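Long-range contacts in mannosylglycerate hydrolase MGH1-like glycoside hydrolase domain-containing protein (Thermus thermophilus HB8, PDB 4WVA), which hydrolyses mannosylglycerate, a solute made by thermophiles under osmotic stress, to mannose and glycerate, and probably cleaves glucosylglycerate as well: residues 232-237 / 299-304; 241-246 / 305-310. All coordinates share one frame; numbering follows the deposited sequence.

Overall arrangement
Contacts 1 and 2 lie end to end along one side of helix 235-254 in the (alpha/alpha)6-barrel, their centres 12 Å apart. Contact 1 sits at the start of that helix, just after strand 232-233, and contact 2 one to two turns further on. The partners are also consecutive: the 3-10 turn of 299-304 runs straight into 305-310, so the order along the chain is 232-237, 241-246, 299-304, 305-310. Val235 CG2 of contact 1 meets Pro305 CG of contact 2 at 3.8 Å, which makes the two a continuous buried seam. It joins the first half of helix 235-254 to the loop and short helix that follow strand 293-294.

Contact 1 (232-237 / 299-304); sequences VVDVGF and TSAGFL
The first turn of helix 235-254 lies against a 3-10 turn at 300-303, with Gly236 CA only 4.7 Å from Ala301 CA and no hydrogen bond passing between the two segments. The closeness depends on small residues. Ala301 CB points at the helix start and touches Val235 CG1 at 3.9 Å and the backbone N of Gly236 at 4.0 Å. A beta carbon on Gly236 would lie 3.3 Å from Ala301 CB and crowd Leu304 CD1 too, so the bare backbone is what lets the turns approach. Val235 points toward the 3-10 turn, and CG1, in the crowded position between backbone N and carbonyl carbon (chi1 62°), rests on the peptide that follows Ala301, 3.6 Å from Ala301 O. Leu304 also reaches the glycine: with CG anti to the carbonyl carbon, its CD1 lies 3.8 Å from Gly236 CA. Each segment is shaped from within. Asp234, at the N-cap, turns its carboxylate back over the helix start with CG anti to its own N (chi1 173°); OD1 accepts from Gly236 N at 2.9 Å, met from above the carboxylate plane, while OD2 takes a weak bond from Phe237 N. These two N-H groups at the helix end would probably favour the ionised acid. In the partner, Leu304 N bonds to Ala301 O at 2.9 Å, the same oxygen that Val235 covers. Val235 N donates to Ser286 OG of strand 283-288, and Met361 of helix 356-368 backs Leu304. The arrangement is an N-capped helix start packed closely on a 3-10 turn through a glycine and an alanine, inside the (alpha/alpha)6-barrel, with the Leu304 side chain near that of Trp34, a probable substrate-binding residue.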
loop_
_atom_site.group_PDB
_atom_site.type_symbol
_atom_site.label_atom_id
_atom_site.label_comp_id
_atom_site.label_asym_id
_atom_site.label_seq_id
_atom_site.Cartn_x
_atom_site.Cartn_y
_atom_site.Cartn_z
ATOM N N VAL A 232 -8.581 24.021 -6.108
ATOM C CA VAL A 232 -8.814 23.134 -4.993
ATOM C C VAL A 232 -8.460 21.703 -5.372
ATOM O O VAL A 232 -8.757 21.262 -6.493
ATOM C CB VAL A 232 -10.296 23.205 -4.584
ATOM C CG1 VAL A 232 -10.672 22.094 -3.632
ATOM C CG2 VAL A 232 -10.575 24.556 -3.956
ATOM N N VAL A 233 -7.798 20.998 -4.452
ATOM C CA VAL A 233 -7.670 19.550 -4.555
ATOM C C VAL A 233 -8.872 18.964 -3.816
ATOM O O VAL A 233 -8.918 18.939 -2.586
ATOM C CB VAL A 233 -6.339 19.011 -3.982
ATOM C CG1 VAL A 233 -6.338 17.486 -4.005
ATOM C CG2 VAL A 233 -5.162 19.574 -4.780
ATOM N N ASP A 234 -9.856 18.491 -4.587
ATOM C CA ASP A 234 -11.073 17.918 -4.056
ATOM C C ASP A 234 -10.850 16.438 -3.721
ATOM O O ASP A 234 -10.488 15.634 -4.602
ATOM C CB ASP A 234 -12.204 18.071 -5.084
ATOM C CG ASP A 234 -13.485 17.341 -4.689
ATOM O OD1 ASP A 234 -13.716 17.062 -3.492
ATOM O OD2 ASP A 234 -14.276 17.032 -5.620
ATOM N N VAL A 235 -11.100 16.070 -2.475
ATOM C CA VAL A 235 -10.961 14.680 -2.077
ATOM C C VAL A 235 -11.907 13.769 -2.862
ATOM O O VAL A 235 -11.536 12.654 -3.235
ATOM C CB VAL A 235 -11.122 14.470 -0.549
ATOM C CG1 VAL A 235 -12.500 14.873 -0.041
ATOM C CG2 VAL A 235 -10.819 13.035 -0.180
ATOM N N GLY A 236 -13.129 14.243 -3.136
ATOM C CA GLY A 236 -14.076 13.436 -3.886
ATOM C C GLY A 236 -13.619 13.151 -5.314
ATOM O O GLY A 236 -13.565 11.994 -5.733
ATOM N N PHE A 237 -13.293 14.214 -6.053
ATOM C CA PHE A 237 -12.827 14.120 -7.432
ATOM C C PHE A 237 -11.640 13.170 -7.495
ATOM O O PHE A 237 -11.592 12.277 -8.306
ATOM C CB PHE A 237 -12.437 15.502 -7.957
ATOM C CG PHE A 237 -12.301 15.579 -9.450
ATOM C CD1 PHE A 237 -11.206 15.052 -10.088
ATOM C CD2 PHE A 237 -13.267 16.225 -10.218
ATOM C CE1 PHE A 237 -11.081 15.133 -11.462
ATOM C CE2 PHE A 237 -13.143 16.313 -11.584
ATOM C CZ PHE A 237 -12.059 15.764 -12.212
ATOM N N THR A 299 -16.982 16.602 4.985
ATOM C CA THR A 299 -18.115 16.353 4.109
ATOM C C THR A 299 -18.166 14.873 3.735
ATOM O O THR A 299 -17.214 14.112 3.981
ATOM C CB THR A 299 -18.054 17.189 2.825
ATOM O OG1 THR A 299 -17.054 16.648 1.950
ATOM C CG2 THR A 299 -17.751 18.659 3.129
ATOM N N SER A 300 -19.267 14.464 3.115
ATOM C CA SER A 300 -19.387 13.063 2.699
ATOM C C SER A 300 -18.312 12.676 1.671
ATOM O O SER A 300 -18.010 11.495 1.522
ATOM C CB SER A 300 -20.777 12.745 2.148
ATOM O OG SER A 300 -21.069 13.523 1.026
ATOM N N ALA A 301 -17.753 13.651 0.957
ATOM C CA ALA A 301 -16.687 13.365 -0.009
ATOM C C ALA A 301 -15.448 12.765 0.654
ATOM O O ALA A 301 -14.724 11.998 0.043
ATOM C CB ALA A 301 -16.293 14.617 -0.774
ATOM N N GLY A 302 -15.221 13.116 1.910
ATOM C CA GLY A 302 -14.101 12.599 2.671
ATOM C C GLY A 302 -14.154 11.116 2.992
ATOM O O GLY A 302 -13.160 10.582 3.446
ATOM N N PHE A 303 -15.298 10.463 2.773
ATOM C CA PHE A 303 -15.408 9.007 2.861
ATOM C C PHE A 303 -14.998 8.327 1.547
ATOM O O PHE A 303 -14.721 7.124 1.537
ATOM C CB PHE A 303 -16.828 8.566 3.215
ATOM C CG PHE A 303 -17.237 8.881 4.620
ATOM C CD1 PHE A 303 -16.975 7.973 5.648
ATOM C CD2 PHE A 303 -17.890 10.059 4.911
ATOM C CE1 PHE A 303 -17.356 8.252 6.947
ATOM C CE2 PHE A 303 -18.275 10.347 6.220
ATOM C CZ PHE A 303 -17.992 9.455 7.228
ATOM N N LEU A 304 -14.898 9.084 0.456
ATOM C CA LEU A 304 -14.737 8.457 -0.848
ATOM C C LEU A 304 -13.374 7.775 -1.057
ATOM O O LEU A 304 -13.287 6.901 -1.899
ATOM C CB LEU A 304 -15.091 9.417 -1.978
ATOM C CG LEU A 304 -16.586 9.758 -2.066
ATOM C CD1 LEU A 304 -16.770 10.878 -3.067
ATOM C CD2 LEU A 304 -17.405 8.539 -2.467
#

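Contact 2 (241-246 / 305-310); sequences LQRANR and PLFAGT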
loop_
_atom_site.group_PDB
_atom_site.type_symbol
_atom_site.label_atom_id
_atom_site.label_comp_id
_atom_site.label_asym_id
_atom_site.label_seq_id
_atom_site.Cartn_x
_atom_site.Cartn_y
_atom_site.Cartn_z
ATOM N N LEU A 241 -11.158 9.541 -9.215
ATOM C CA LEU A 241 -10.109 9.377 -10.227
ATOM C C LEU A 241 -9.162 8.220 -9.913
ATOM O O LEU A 241 -8.799 7.451 -10.800
ATOM C CB LEU A 241 -9.342 10.678 -10.414
ATOM C CG LEU A 241 -8.120 10.671 -11.348
ATOM C CD1 LEU A 241 -8.452 10.145 -12.737
ATOM C CD2 LEU A 241 -7.533 12.068 -11.448
ATOM N N GLN A 242 -8.757 8.083 -8.653
ATOM C CA GLN A 242 -7.887 6.961 -8.279
ATOM C C GLN A 242 -8.601 5.639 -8.562
ATOM O O GLN A 242 -8.015 4.720 -9.113
ATOM C CB GLN A 242 -7.481 7.061 -6.813
ATOM C CG GLN A 242 -6.710 5.855 -6.263
ATOM C CD GLN A 242 -5.272 5.727 -6.772
ATOM O OE1 GLN A 242 -4.737 6.614 -7.442
ATOM N NE2 GLN A 242 -4.647 4.600 -6.447
ATOM N N ARG A 243 -9.866 5.527 -8.146
ATOM C CA ARG A 243 -10.628 4.314 -8.435
ATOM C C ARG A 243 -10.716 4.074 -9.941
ATOM O O ARG A 243 -10.504 2.946 -10.408
ATOM C CB ARG A 243 -12.018 4.367 -7.812
ATOM C CG ARG A 243 -12.909 3.183 -8.152
ATOM C CD ARG A 243 -12.341 1.821 -7.794
ATOM N NE ARG A 243 -13.280 0.764 -8.157
ATOM C CZ ARG A 243 -14.268 0.310 -7.372
ATOM N NH1 ARG A 243 -14.446 0.780 -6.156
ATOM N NH2 ARG A 243 -15.079 -0.636 -7.811
ATOM N N ALA A 244 -10.996 5.133 -10.696
ATOM C CA ALA A 244 -11.148 5.016 -12.126
ATOM C C ALA A 244 -9.833 4.599 -12.792
ATOM O O ALA A 244 -9.855 3.808 -13.725
ATOM C CB ALA A 244 -11.678 6.311 -12.704
ATOM N N ASN A 245 -8.706 5.136 -12.324
ATOM C CA ASN A 245 -7.377 4.704 -12.807
ATOM C C ASN A 245 -7.126 3.211 -12.577
ATOM O O ASN A 245 -6.654 2.508 -13.481
ATOM C CB ASN A 245 -6.240 5.486 -12.153
ATOM C CG ASN A 245 -6.080 6.890 -12.707
ATOM O OD1 ASN A 245 -6.316 7.133 -13.885
ATOM N ND2 ASN A 245 -5.654 7.809 -11.867
ATOM N N ARG A 246 -7.447 2.721 -11.387
ATOM C CA ARG A 246 -7.316 1.297 -11.105
ATOM C C ARG A 246 -8.152 0.459 -12.067
ATOM O O ARG A 246 -7.713 -0.597 -12.563
ATOM C CB ARG A 246 -7.757 0.991 -9.664
ATOM C CG ARG A 246 -6.885 1.646 -8.620
ATOM C CD ARG A 246 -5.794 0.759 -8.126
ATOM N NE ARG A 246 -5.023 1.400 -7.052
ATOM C CZ ARG A 246 -3.955 0.844 -6.507
ATOM N NH1 ARG A 246 -3.556 -0.364 -6.915
ATOM N NH2 ARG A 246 -3.275 1.493 -5.557
ATOM N N PRO A 305 -12.337 8.097 -0.257
ATOM C CA PRO A 305 -11.137 7.252 -0.440
ATOM C C PRO A 305 -11.366 5.761 -0.180
ATOM O O PRO A 305 -10.618 4.929 -0.675
ATOM C CB PRO A 305 -10.109 7.899 0.489
ATOM C CG PRO A 305 -10.499 9.335 0.461
ATOM C CD PRO A 305 -12.011 9.302 0.518
ATOM N N LEU A 306 -12.400 5.409 0.572
ATOM C CA LEU A 306 -12.756 3.995 0.701
ATOM C C LEU A 306 -13.066 3.353 -0.661
ATOM O O LEU A 306 -12.689 2.208 -0.925
ATOM C CB LEU A 306 -13.949 3.838 1.632
ATOM C CG LEU A 306 -13.758 4.302 3.071
ATOM C CD1 LEU A 306 -15.113 4.473 3.748
ATOM C CD2 LEU A 306 -12.858 3.352 3.850
ATOM N N PHE A 307 -13.773 4.100 -1.507
ATOM C CA PHE A 307 -14.135 3.654 -2.848
ATOM C C PHE A 307 -12.891 3.558 -3.737
ATOM O O PHE A 307 -12.843 2.748 -4.663
ATOM C CB PHE A 307 -15.150 4.659 -3.414
ATOM C CG PHE A 307 -15.765 4.280 -4.742
ATOM C CD1 PHE A 307 -16.642 3.211 -4.838
ATOM C CD2 PHE A 307 -15.498 5.019 -5.886
ATOM C CE1 PHE A 307 -17.247 2.887 -6.034
ATOM C CE2 PHE A 307 -16.110 4.704 -7.086
ATOM C CZ PHE A 307 -16.968 3.632 -7.163
ATOM N N ALA A 308 -11.910 4.414 -3.475
ATOM C CA ALA A 308 -10.622 4.339 -4.169
ATOM C C ALA A 308 -9.787 3.113 -3.748
ATOM O O ALA A 308 -9.015 2.576 -4.536
ATOM C CB ALA A 308 -9.826 5.622 -3.949
ATOM N N GLY A 309 -9.920 2.699 -2.498
ATOM C CA GLY A 309 -9.179 1.551 -1.978
ATOM C C GLY A 309 -7.762 1.859 -1.517
ATOM O O GLY A 309 -6.917 0.959 -1.459
ATOM N N THR A 310 -7.514 3.119 -1.168
ATOM C CA THR A 310 -6.180 3.577 -0.710
ATOM C C THR A 310 -5.893 3.473 0.801
ATOM O O THR A 310 -4.743 3.231 1.185
ATOM C CB THR A 310 -5.895 5.038 -1.180
ATOM O OG1 THR A 310 -6.774 5.973 -0.536
ATOM C CG2 THR A 310 -6.017 5.167 -2.666
#
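A short helix, 305-308, packs across the second and third turns of helix 235-254 in the (alpha/alpha)6-barrel, and Arg243 clamps its C-terminal end. The backbones nearly touch, Arg243 CA lying 4.3 Å from Ala308 CA. Arg243 leaves with CG anti to its backbone N and bends at chi2 (57°), so that its chain curls round the carbonyl of Phe307. NH1 donates to Phe307 O at 2.9 Å, almost straight at 165°, in the carbonyl plane and on a lone pair. The same NH1 lies over one face of the Phe307 ring, offset toward the rim and 3.5 Å from CE1, in a cation-pi contact with the guanidinium and ring planes 35° apart. Asp247 forms a salt bridge with NE and would probably offset the charge, while NH2 bonds to a bound MPD, probably from the crystallisation liquor, and lies close to the like-charged Arg279 of a second subunit. An alanine here would remove both the bond to Phe307 O and the cation over the ring, and would probably loosen the end of the short helix. Gln242 lays its CG against Thr310 CG2 at 3.7 Å and Ala308 CB at 3.9 Å, while Thr310 OG1 bonds to Glu274. Gly309, with positive phi, ends the short helix. The whole is a helix C-terminus held by an arginine that donates to a carbonyl and sets its cation over the same residue's ring.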